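Local coordinates for protein mRNA nuclease HepT (Shewanella oneidensis MR-1, PDB 6M6U) that cleaves mRNA as the growth-inhibiting toxin of a type VII toxin-antitoxin pair and is neutralised mostly through tri-AMPylation by its partner MntA, at residues 86-90 with 122-126; 2-6 with 53-57; 18-23 with 35-39; 47-51 with 93-97; 27-31 with 109-113. All blocks are in the same frame, centred on the assembly; numbering follows the deposited sequence.

Interaction 1 (86-90 with 122-126); sequences LSDNL and DFEQF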
# COMPACT_ATOMS: atom_id res chain seq x y z
N LEU B 86 35.29 37.16 -21.45
CA LEU B 86 34.49 37.68 -20.34
C LEU B 86 33.83 36.54 -19.56
O LEU B 86 33.73 36.61 -18.33
CB LEU B 86 33.44 38.66 -20.85
CG LEU B 86 32.50 39.24 -19.79
CD1 LEU B 86 33.29 39.98 -18.71
CD2 LEU B 86 31.46 40.16 -20.42
N SER B 87 33.39 35.50 -20.27
CA SER B 87 32.86 34.32 -19.60
C SER B 87 33.87 33.73 -18.62
O SER B 87 33.54 33.40 -17.48
CB SER B 87 32.44 33.27 -20.63
OG SER B 87 32.22 32.01 -20.03
N ASP B 88 35.13 33.61 -19.06
CA ASP B 88 36.15 32.98 -18.22
C ASP B 88 36.49 33.85 -17.02
O ASP B 88 36.75 33.32 -15.93
CB ASP B 88 37.40 32.69 -19.05
CG ASP B 88 37.22 31.50 -19.97
OD1 ASP B 88 36.06 31.08 -20.19
OD2 ASP B 88 38.24 30.98 -20.48
N ASN B 89 36.48 35.17 -17.18
CA ASN B 89 36.79 36.06 -16.06
C ASN B 89 35.69 36.01 -15.01
O ASN B 89 35.96 35.93 -13.81
CB ASN B 89 37.00 37.49 -16.56
CG ASN B 89 38.39 37.70 -17.15
OD1 ASN B 89 39.31 36.92 -16.89
ND2 ASN B 89 38.54 38.76 -17.93
N LEU B 90 34.43 36.08 -15.45
CA LEU B 90 33.31 35.97 -14.52
C LEU B 90 33.36 34.64 -13.76
O LEU B 90 33.06 34.59 -12.57
CB LEU B 90 31.98 36.12 -15.25
CG LEU B 90 31.72 37.45 -15.96
CD1 LEU B 90 30.38 37.39 -16.64
CD2 LEU B 90 31.77 38.60 -14.98
N ASP B 122 35.06 43.85 -15.24
CA ASP B 122 34.37 42.69 -15.79
C ASP B 122 32.88 42.74 -15.49
O ASP B 122 32.05 42.47 -16.37
CB ASP B 122 34.97 41.39 -15.24
CG ASP B 122 36.42 41.21 -15.65
OD1 ASP B 122 36.85 41.83 -16.64
OD2 ASP B 122 37.14 40.43 -14.97
N PHE B 123 32.51 43.10 -14.26
CA PHE B 123 31.11 43.31 -13.92
C PHE B 123 30.49 44.39 -14.80
O PHE B 123 29.36 44.23 -15.29
CB PHE B 123 30.97 43.69 -12.45
CG PHE B 123 31.35 42.59 -11.49
CD1 PHE B 123 30.88 41.30 -11.68
CD2 PHE B 123 32.18 42.86 -10.41
CE1 PHE B 123 31.23 40.29 -10.80
CE2 PHE B 123 32.53 41.85 -9.53
CZ PHE B 123 32.06 40.57 -9.72
N GLU B 124 31.20 45.50 -15.00
CA GLU B 124 30.66 46.60 -15.80
C GLU B 124 30.61 46.23 -17.28
O GLU B 124 29.67 46.61 -17.99
CB GLU B 124 31.49 47.86 -15.58
CG GLU B 124 31.80 48.11 -14.11
CD GLU B 124 31.71 49.58 -13.73
OE1 GLU B 124 32.73 50.28 -13.84
OE2 GLU B 124 30.61 50.01 -13.34
N GLN B 125 31.61 45.49 -17.76
CA GLN B 125 31.58 44.98 -19.13
C GLN B 125 30.41 44.02 -19.33
O GLN B 125 29.75 44.06 -20.37
CB GLN B 125 32.91 44.30 -19.45
CG GLN B 125 33.10 43.89 -20.90
CD GLN B 125 34.44 43.21 -21.13
OE1 GLN B 125 35.38 43.39 -20.36
NE2 GLN B 125 34.52 42.43 -22.20
N PHE B 126 30.14 43.17 -18.34
CA PHE B 126 28.99 42.27 -18.41
C PHE B 126 27.68 43.05 -18.42
O PHE B 126 26.75 42.69 -19.14
CB PHE B 126 29.04 41.29 -17.24
CG PHE B 126 27.87 40.37 -17.16
CD1 PHE B 126 27.74 39.31 -18.04
CD2 PHE B 126 26.91 40.53 -16.18
CE1 PHE B 126 26.66 38.45 -17.96
CE2 PHE B 126 25.83 39.67 -16.09
CZ PHE B 126 25.71 38.63 -16.98
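Two leucines one helical turn apart, Leu86 and Leu90, are the bumps that helix 84-102 offers to helix 120-131. The local axes come no closer than 10.3 Å and cross at -132°, so the helices run roughly antiparallel but splayed, and side chains have to span the gap. Leu86 reaches into the hollow between Asp122 and Phe126: its CD1 lies 3.6 Å from Asp122 O, its CD2 3.8 Å from Phe126 CA, and the same CD2 is 4.1 Å from CG of Gln125, which closes the outer edge. Leu90 fits the next hollow, bordered by the two aromatic rings. Its CD1 comes to 3.6 Å from Phe126 CD1, while its CD2 touches Phe123 CD1 at 4.4 Å and also approaches Asp122 O at 4.1 Å. In return Asp122 points toward the leucine helix and meets Asn89, with OD2 3.3 Å from Asn89 CB. Phe123 and Phe126 also pack on Cys50 of helix 33-60, placing the contact in the middle of this all-helical HEPN-type bundle. The buried Asp122 carboxylate makes no hydrogen bond across the pair; its OD2 is hydrogen-bonded to His119, just before helix 120-131. What holds the segments is therefore packing, the fit of aliphatic leucine tips against aromatic side chains and helix backbone.

Interaction 2 (2-6 with 53-57); sequences NDIII and IANHI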
# COMPACT_ATOMS: atom_id res chain seq x y z
N ASN B 2 13.61 44.32 -19.37
CA ASN B 2 13.21 43.34 -18.36
C ASN B 2 13.49 43.89 -16.96
O ASN B 2 14.57 44.41 -16.71
CB ASN B 2 13.96 42.02 -18.57
CG ASN B 2 13.17 40.82 -18.05
OD1 ASN B 2 13.07 40.60 -16.84
ND2 ASN B 2 12.63 40.03 -18.97
N ASP B 3 12.51 43.77 -16.06
CA ASP B 3 12.66 44.36 -14.73
C ASP B 3 13.67 43.60 -13.88
O ASP B 3 14.33 44.19 -13.02
CB ASP B 3 11.31 44.42 -14.02
CG ASP B 3 10.51 45.65 -14.38
OD1 ASP B 3 11.10 46.58 -14.98
OD2 ASP B 3 9.31 45.70 -14.06
N ILE B 4 13.81 42.29 -14.10
CA ILE B 4 14.81 41.52 -13.37
C ILE B 4 16.21 41.95 -13.78
O ILE B 4 17.09 42.16 -12.94
CB ILE B 4 14.60 40.01 -13.58
CG1 ILE B 4 13.55 39.49 -12.60
CG2 ILE B 4 15.91 39.25 -13.43
CD1 ILE B 4 13.23 38.03 -12.78
N ILE B 5 16.44 42.08 -15.09
CA ILE B 5 17.74 42.53 -15.59
C ILE B 5 18.07 43.90 -15.02
O ILE B 5 19.19 44.15 -14.57
CB ILE B 5 17.75 42.53 -17.13
CG1 ILE B 5 17.60 41.11 -17.67
CG2 ILE B 5 19.03 43.18 -17.64
CD1 ILE B 5 18.72 40.19 -17.26
N ILE B 6 17.09 44.81 -15.02
CA ILE B 6 17.33 46.19 -14.59
C ILE B 6 17.71 46.24 -13.11
O ILE B 6 18.65 46.95 -12.73
CB ILE B 6 16.10 47.06 -14.90
CG1 ILE B 6 15.94 47.25 -16.42
CG2 ILE B 6 16.19 48.39 -14.18
CD1 ILE B 6 14.55 47.68 -16.85
N ILE B 53 21.28 37.14 -13.53
CA ILE B 53 21.08 37.57 -14.92
C ILE B 53 21.30 36.39 -15.86
O ILE B 53 20.49 36.13 -16.76
CB ILE B 53 22.01 38.74 -15.26
CG1 ILE B 53 21.57 40.01 -14.54
CG2 ILE B 53 22.08 38.95 -16.77
CD1 ILE B 53 22.67 41.05 -14.43
N ALA B 54 22.40 35.67 -15.67
CA ALA B 54 22.72 34.54 -16.53
C ALA B 54 21.63 33.47 -16.46
O ALA B 54 21.11 33.03 -17.49
CB ALA B 54 24.07 33.95 -16.14
N ASN B 55 21.27 33.05 -15.24
CA ASN B 55 20.22 32.06 -15.06
C ASN B 55 18.92 32.50 -15.71
O ASN B 55 18.18 31.68 -16.28
CB ASN B 55 19.98 31.80 -13.57
CG ASN B 55 21.15 31.13 -12.89
OD1 ASN B 55 21.96 30.46 -13.54
ND2 ASN B 55 21.25 31.29 -11.57
N HIS B 56 18.62 33.80 -15.64
CA HIS B 56 17.39 34.32 -16.22
C HIS B 56 17.39 34.17 -17.74
O HIS B 56 16.42 33.66 -18.33
CB HIS B 56 17.22 35.79 -15.82
CG HIS B 56 16.09 36.49 -16.50
ND1 HIS B 56 14.78 36.38 -16.09
CD2 HIS B 56 16.08 37.34 -17.56
CE1 HIS B 56 14.01 37.12 -16.87
NE2 HIS B 56 14.78 37.72 -17.77
N ILE B 57 18.48 34.60 -18.39
CA ILE B 57 18.53 34.61 -19.85
C ILE B 57 18.53 33.19 -20.40
O ILE B 57 17.85 32.90 -21.39
CB ILE B 57 19.76 35.41 -20.32
CG1 ILE B 57 19.59 36.89 -19.98
CG2 ILE B 57 19.98 35.23 -21.82
CD1 ILE B 57 20.86 37.68 -20.08
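His56 and Ile5 are the residues most deeply engaged where the start of the chain lies against helix 33-60. The contact packs the open end of the antiparallel hairpin of helices 3-23 and 33-60, away from the active site. The His56 side chain, with chi1 at t, projects toward the first turn of helix 3-23 and is met there from several directions. Ile4 sets its CG2 over one face of the imidazole, 4.2 Å from the ring centroid and 19° off the normal, a CH-pi contact. At the ring edge Asn2 ND2 comes within 3.4 Å of His56 NE2, but the angle is poor and no hydrogen bond results. The Asn2 amide oxygen instead turns back on its own segment, where OD1 accepts a weak bond from Ile4 N at 3.3 Å. Ile5 works from a different side. Its CD1 lies 3.6 Å from Ile53 CG2 and, one turn on, 3.9 Å from His56 CD2 and 4.3 Å from Ile57 CD1. Ile53 is the third main contributor; its CA is 6.0 Å from Ile5 CA. Helix 120-131 supplies Ile130 against Ile5 and Ile57, and Phe126 against Ile53. Helix 69-78 reaches Ile57 through Leu76, and Glu101 of the MntA antitoxin chain packs on Asn2 and Ile4, so helices 69-78 and 120-131 flank the pair with the antitoxin beside it.

Interaction 3 (18-23 with 35-39); sequences RIQQVY and LQDSV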
# COMPACT_ATOMS: atom_id res chain seq x y z
N ARG B 18 30.07 50.31 -3.39
CA ARG B 18 30.32 49.90 -2.01
C ARG B 18 31.73 49.33 -1.85
O ARG B 18 32.37 49.54 -0.81
CB ARG B 18 29.28 48.88 -1.56
CG ARG B 18 27.94 49.48 -1.16
CD ARG B 18 28.10 50.36 0.07
NE ARG B 18 28.57 49.60 1.22
CZ ARG B 18 29.28 50.12 2.23
NH1 ARG B 18 29.61 51.40 2.21
NH2 ARG B 18 29.66 49.35 3.24
N ILE B 19 32.24 48.63 -2.86
CA ILE B 19 33.59 48.07 -2.78
C ILE B 19 34.63 49.17 -2.94
O ILE B 19 35.60 49.24 -2.17
CB ILE B 19 33.79 46.97 -3.84
CG1 ILE B 19 32.98 45.72 -3.47
CG2 ILE B 19 35.27 46.63 -4.00
CD1 ILE B 19 32.43 44.96 -4.67
N GLN B 20 34.45 50.05 -3.93
CA GLN B 20 35.39 51.15 -4.12
C GLN B 20 35.41 52.08 -2.91
O GLN B 20 36.47 52.56 -2.50
CB GLN B 20 35.04 51.92 -5.39
CG GLN B 20 35.35 51.14 -6.66
CD GLN B 20 34.60 51.66 -7.87
OE1 GLN B 20 33.65 52.44 -7.75
NE2 GLN B 20 35.01 51.21 -9.06
N GLN B 21 34.24 52.34 -2.32
CA GLN B 21 34.17 53.26 -1.19
C GLN B 21 34.79 52.65 0.06
O GLN B 21 35.51 53.33 0.80
CB GLN B 21 32.71 53.64 -0.93
CG GLN B 21 32.48 54.47 0.32
CD GLN B 21 31.13 55.16 0.30
OE1 GLN B 21 30.50 55.37 1.34
NE2 GLN B 21 30.68 55.52 -0.90
N VAL B 22 34.54 51.36 0.31
CA VAL B 22 35.05 50.73 1.53
C VAL B 22 36.54 50.45 1.41
O VAL B 22 37.28 50.55 2.39
CB VAL B 22 34.24 49.45 1.83
CG1 VAL B 22 34.93 48.61 2.89
CG2 VAL B 22 32.84 49.81 2.28
N TYR B 23 37.01 50.10 0.21
CA TYR B 23 38.43 49.81 0.02
C TYR B 23 39.26 51.08 -0.02
O TYR B 23 40.45 51.05 0.33
CB TYR B 23 38.63 48.97 -1.25
CG TYR B 23 40.08 48.71 -1.61
CD1 TYR B 23 40.76 47.62 -1.07
CD2 TYR B 23 40.76 49.54 -2.49
CE1 TYR B 23 42.09 47.38 -1.40
CE2 TYR B 23 42.08 49.30 -2.83
CZ TYR B 23 42.74 48.22 -2.28
OH TYR B 23 44.05 48.00 -2.61
N LEU B 35 37.03 45.61 6.82
CA LEU B 35 37.01 46.08 5.43
C LEU B 35 37.10 44.92 4.45
O LEU B 35 36.54 45.00 3.35
CB LEU B 35 38.15 47.06 5.16
CG LEU B 35 38.51 48.12 6.20
CD1 LEU B 35 39.79 48.84 5.78
CD2 LEU B 35 37.37 49.11 6.41
N GLN B 36 37.82 43.86 4.81
CA GLN B 36 37.85 42.66 3.97
C GLN B 36 36.47 42.01 3.92
O GLN B 36 35.97 41.68 2.84
CB GLN B 36 38.91 41.69 4.48
CG GLN B 36 40.32 42.25 4.40
CD GLN B 36 41.30 41.55 5.32
OE1 GLN B 36 41.16 40.36 5.59
NE2 GLN B 36 42.29 42.29 5.80
N ASP B 37 35.84 41.83 5.08
CA ASP B 37 34.49 41.30 5.15
C ASP B 37 33.54 42.07 4.24
O ASP B 37 32.75 41.47 3.49
CB ASP B 37 33.98 41.34 6.59
CG ASP B 37 34.72 40.38 7.51
OD1 ASP B 37 35.43 39.48 7.00
OD2 ASP B 37 34.58 40.51 8.74
N SER B 38 33.61 43.40 4.27
CA SER B 38 32.67 44.21 3.50
C SER B 38 32.96 44.14 2.00
O SER B 38 32.03 44.12 1.19
CB SER B 38 32.70 45.66 3.98
OG SER B 38 31.81 46.45 3.23
N VAL B 39 34.24 44.12 1.62
CA VAL B 39 34.58 43.96 0.21
C VAL B 39 34.16 42.58 -0.28
O VAL B 39 33.57 42.43 -1.35
CB VAL B 39 36.09 44.20 -0.01
CG1 VAL B 39 36.50 43.76 -1.41
CG2 VAL B 39 36.43 45.67 0.22
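Arg18 opens the segment with a long side chain that ends beside Ser38: NH2 stands 3.6 Å from Ser38 OG, with no hydrogen bond between them. Both groups look instead outside this chain, to Asp37 of a second HepT subunit, which forms an intersubunit salt bridge with Arg18 NH2 and a hydrogen bond with Ser38 OG. One residue on, Ile19 turns to the inner side and lays CG2 4.1 Å from Val39 CG1; these two residues also make the closest CA pair, at 5.2 Å. A helical turn later Val22 points straight across. Its CG1 touches both Leu35 CB and Val39 CG2 at 4.2 Å, and its CG2 lies 3.6 Å from Ser38 OG. Tyr23 ends the helix, adding a contact of its CB with Val39 CG2 at 4.2 Å. At 170° between their directions helices 3-23 and 33-60 are almost antiparallel, a helical hairpin whose local axes approach to 9.4 Å. The Tyr23 ring meets that of Phe29 in the connecting loop and packs on Val113 and Val116 of helix 109-118. Leu120 of helix 120-131 lies against Ile19, and the second subunit packs on the Arg18 side.

Interaction 4 (47-51 with 93-97); sequences CEACI and MVGLR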
# COMPACT_ATOMS: atom_id res chain seq x y z
N CYS B 47 28.55 38.96 -7.69
CA CYS B 47 28.54 37.68 -8.39
C CYS B 47 27.13 37.11 -8.47
O CYS B 47 26.72 36.61 -9.52
CB CYS B 47 29.48 36.69 -7.69
SG CYS B 47 31.24 37.03 -7.93
N GLU B 48 26.38 37.18 -7.37
CA GLU B 48 25.03 36.63 -7.38
C GLU B 48 24.12 37.41 -8.33
O GLU B 48 23.26 36.82 -8.99
CB GLU B 48 24.45 36.60 -5.97
CG GLU B 48 25.05 35.51 -5.10
CD GLU B 48 24.73 34.12 -5.62
OE1 GLU B 48 23.59 33.89 -6.09
OE2 GLU B 48 25.63 33.24 -5.57
N ALA B 49 24.31 38.73 -8.41
CA ALA B 49 23.52 39.51 -9.36
C ALA B 49 23.87 39.14 -10.79
O ALA B 49 22.99 39.06 -11.65
CB ALA B 49 23.73 41.00 -9.10
N CYS B 50 25.16 38.89 -11.07
CA CYS B 50 25.55 38.45 -12.41
C CYS B 50 25.01 37.07 -12.72
O CYS B 50 24.54 36.80 -13.84
CB CYS B 50 27.07 38.46 -12.55
SG CYS B 50 27.81 40.09 -12.68
N ILE B 51 25.07 36.16 -11.74
CA ILE B 51 24.58 34.80 -11.94
C ILE B 51 23.07 34.80 -12.16
O ILE B 51 22.55 34.06 -12.99
CB ILE B 51 25.00 33.92 -10.75
CG1 ILE B 51 26.52 33.73 -10.76
CG2 ILE B 51 24.28 32.57 -10.79
CD1 ILE B 51 27.07 33.19 -9.47
N MET B 93 35.92 34.88 -11.10
CA MET B 93 35.34 35.69 -10.04
C MET B 93 34.55 34.83 -9.06
O MET B 93 34.74 34.92 -7.84
CB MET B 93 34.43 36.77 -10.63
CG MET B 93 35.15 37.91 -11.28
SD MET B 93 35.58 39.16 -10.06
CE MET B 93 35.44 40.64 -11.06
N VAL B 94 33.64 33.99 -9.58
CA VAL B 94 32.87 33.09 -8.74
C VAL B 94 33.79 32.21 -7.91
O VAL B 94 33.57 32.02 -6.70
CB VAL B 94 31.92 32.23 -9.61
CG1 VAL B 94 31.12 31.28 -8.73
CG2 VAL B 94 30.99 33.12 -10.43
N GLY B 95 34.84 31.67 -8.53
CA GLY B 95 35.78 30.85 -7.79
C GLY B 95 36.45 31.61 -6.66
O GLY B 95 36.66 31.07 -5.57
N LEU B 96 36.80 32.87 -6.91
CA LEU B 96 37.38 33.70 -5.85
C LEU B 96 36.36 33.96 -4.75
O LEU B 96 36.71 33.96 -3.56
CB LEU B 96 37.89 35.01 -6.43
CG LEU B 96 38.53 35.95 -5.40
CD1 LEU B 96 39.72 35.28 -4.73
CD2 LEU B 96 38.94 37.27 -6.05
N ARG B 97 35.10 34.19 -5.13
CA ARG B 97 34.05 34.36 -4.13
C ARG B 97 33.97 33.15 -3.22
O ARG B 97 33.92 33.29 -1.99
CB ARG B 97 32.70 34.61 -4.81
CG ARG B 97 31.50 34.47 -3.88
CD ARG B 97 30.74 33.18 -4.14
NE ARG B 97 29.61 33.39 -5.03
CZ ARG B 97 28.93 32.41 -5.62
NH1 ARG B 97 29.26 31.14 -5.41
NH2 ARG B 97 27.91 32.70 -6.41
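Arg97, a probable active-site residue and the first of the RX(4)HXY motif, adopts a curled conformation. Chi1 is t, but chi2 and chi3, at -105° and -96°, lie between the staggered wells, and the chain brings NH2 to 2.5 Å from Glu48 OE2 in a very close salt bridge. Glu48 bends to meet it: successive m rotamers at chi1 and chi2 carry the carboxylate from a sideways CB back toward the arginine. Beneath the ion pair, Ile51 in its m,t form places CD1 3.2 Å from Arg97 NH2 and 4.0 Å from Val94 CG2. Cys47, at chi1 m, fills the space between the helices, its SG 4.2 Å from both Met93 CB and Arg97 CB. Met93, also m at chi1, sends its CE methyl to Phe123 of helix 120-131. The local axes stay 11.0 Å apart and cross at -137°, a separation bridged by these side chains. Glu48 is shared with the MntA antitoxin: OE2 is also hydrogen-bonded to His113 of that chain, which packs on Arg97. A buried ion pair, with apolar Ile51 on one hand and antitoxin polar groups on the other, thus helps to position the probable catalytic guanidinium in this complex.

Interaction 5 (27-31 with 109-113); sequences SQFKQ and LDIVV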
# COMPACT_ATOMS: atom_id res chain seq x y z
N SER B 27 45.30 51.48 1.79
CA SER B 27 46.34 51.41 2.81
C SER B 27 45.93 50.54 3.99
O SER B 27 46.80 49.97 4.67
CB SER B 27 46.70 52.81 3.30
OG SER B 27 45.53 53.55 3.63
N GLN B 28 44.64 50.42 4.26
CA GLN B 28 44.16 49.69 5.44
C GLN B 28 43.53 48.35 5.11
O GLN B 28 43.10 47.65 6.04
CB GLN B 28 43.16 50.56 6.21
CG GLN B 28 43.77 51.76 6.90
CD GLN B 28 44.86 51.38 7.89
OE1 GLN B 28 46.02 51.76 7.72
NE2 GLN B 28 44.49 50.64 8.93
N PHE B 29 43.47 47.95 3.84
CA PHE B 29 42.65 46.80 3.47
C PHE B 29 43.25 45.49 3.99
O PHE B 29 42.55 44.69 4.62
CB PHE B 29 42.47 46.72 1.96
CG PHE B 29 41.71 45.50 1.53
CD1 PHE B 29 40.34 45.44 1.64
CD2 PHE B 29 42.39 44.39 1.04
CE1 PHE B 29 39.64 44.31 1.25
CE2 PHE B 29 41.70 43.25 0.65
CZ PHE B 29 40.32 43.21 0.76
N LYS B 30 44.53 45.25 3.71
CA LYS B 30 45.14 43.99 4.11
C LYS B 30 45.26 43.84 5.62
O LYS B 30 45.57 42.75 6.09
CB LYS B 30 46.52 43.85 3.46
CG LYS B 30 46.47 43.57 1.97
CD LYS B 30 47.84 43.76 1.33
CE LYS B 30 48.89 42.89 2.00
NZ LYS B 30 48.59 41.44 1.86
N GLN B 31 45.01 44.91 6.38
CA GLN B 31 45.09 44.88 7.83
C GLN B 31 43.74 44.64 8.51
O GLN B 31 43.68 43.89 9.49
CB GLN B 31 45.67 46.21 8.34
CG GLN B 31 45.39 46.49 9.81
CD GLN B 31 45.94 47.83 10.27
OE1 GLN B 31 45.24 48.85 10.23
NE2 GLN B 31 47.19 47.83 10.71
N LEU B 109 44.90 37.30 -0.00
CA LEU B 109 44.30 38.62 0.02
C LEU B 109 44.78 39.51 -1.12
O LEU B 109 44.12 40.51 -1.43
CB LEU B 109 44.59 39.29 1.36
CG LEU B 109 43.45 40.09 1.99
CD1 LEU B 109 42.14 39.32 1.90
CD2 LEU B 109 43.80 40.40 3.43
N ASP B 110 45.89 39.16 -1.77
CA ASP B 110 46.42 39.99 -2.85
C ASP B 110 45.64 39.82 -4.15
O ASP B 110 45.57 40.76 -4.95
CB ASP B 110 47.89 39.68 -3.09
CG ASP B 110 48.79 40.24 -1.99
OD1 ASP B 110 48.53 41.37 -1.53
OD2 ASP B 110 49.75 39.54 -1.60
N ILE B 111 45.04 38.65 -4.38
CA ILE B 111 44.21 38.48 -5.57
C ILE B 111 42.91 39.26 -5.42
O ILE B 111 42.39 39.81 -6.39
CB ILE B 111 43.94 36.99 -5.84
CG1 ILE B 111 45.20 36.14 -5.58
CG2 ILE B 111 43.47 36.80 -7.28
CD1 ILE B 111 45.02 34.66 -5.88
N VAL B 112 42.38 39.34 -4.20
CA VAL B 112 41.23 40.20 -3.95
C VAL B 112 41.57 41.65 -4.25
O VAL B 112 40.80 42.37 -4.90
CB VAL B 112 40.73 40.04 -2.50
CG1 VAL B 112 39.61 41.03 -2.20
CG2 VAL B 112 40.25 38.61 -2.25
N VAL B 113 42.75 42.10 -3.81
CA VAL B 113 43.18 43.47 -4.11
C VAL B 113 43.38 43.65 -5.61
O VAL B 113 42.96 44.66 -6.19
CB VAL B 113 44.45 43.82 -3.32
CG1 VAL B 113 45.25 44.92 -4.02
CG2 VAL B 113 44.09 44.25 -1.90
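Only one polar link crosses between the loop 27-31 and helix 109-118: Lys30 NZ donates to Asp110 OD1 at 3.4 Å, a weak hydrogen bond within a salt bridge between two exposed side chains. Several other polar groups find partners nearer home. Gln28 NE2 donates to Gln31 OE1 across the turn at 2.3 Å, too short to be taken at face value, Gln31 N makes a weak 3.4 Å bond back to Gln28 O, and Ser27 OG is hydrogen-bonded to Asp25. The carbonyl of Phe29 accepts from the Gln36 side-chain amide, tying the loop to the start of helix 33-60, while Val113 N hydrogen-bonds to Leu109 O at 3.2 Å in its own helix. The Phe29 ring itself is buried against aliphatic groups of helix 109-118: CE2 lies 3.9 Å from Leu109 CG, CZ 3.7 Å from Val112 CG1 and CD2 3.4 Å from Val113 CG2. Leu109 CD2 also lies 3.9 Å from Lys30 CA. Tyr23 and Val39 join the surroundings of the same ring. The loop between the first two long helices is therefore anchored chiefly by one apolar aromatic plug, to which the long, solvent-exposed ion pair probably adds little strength.

From the N terminus, residues 2-6 open interaction 2, which closes at 53-57, late in helix 33-60, so that it spans the hairpin of helices 3-23 and 33-60; interaction 3 closes within that span, near the hairpin's turn. Before interaction 3 closes, residues 27-31 open interaction 5, which closes only at 109-113 and so crosses interactions 2 and 3 while enclosing interaction 4. Interaction 4 joins 47-51 to helix 84-102 and crosses interaction 2; interaction 1 joins that same helix to 122-126, crossing both 4 and 5. In space, interactions 3 and 5 meet through Gln36 and Phe29. Phe123 and Phe126 link interaction 1 to interaction 4, and Phe126 reaches interaction 2.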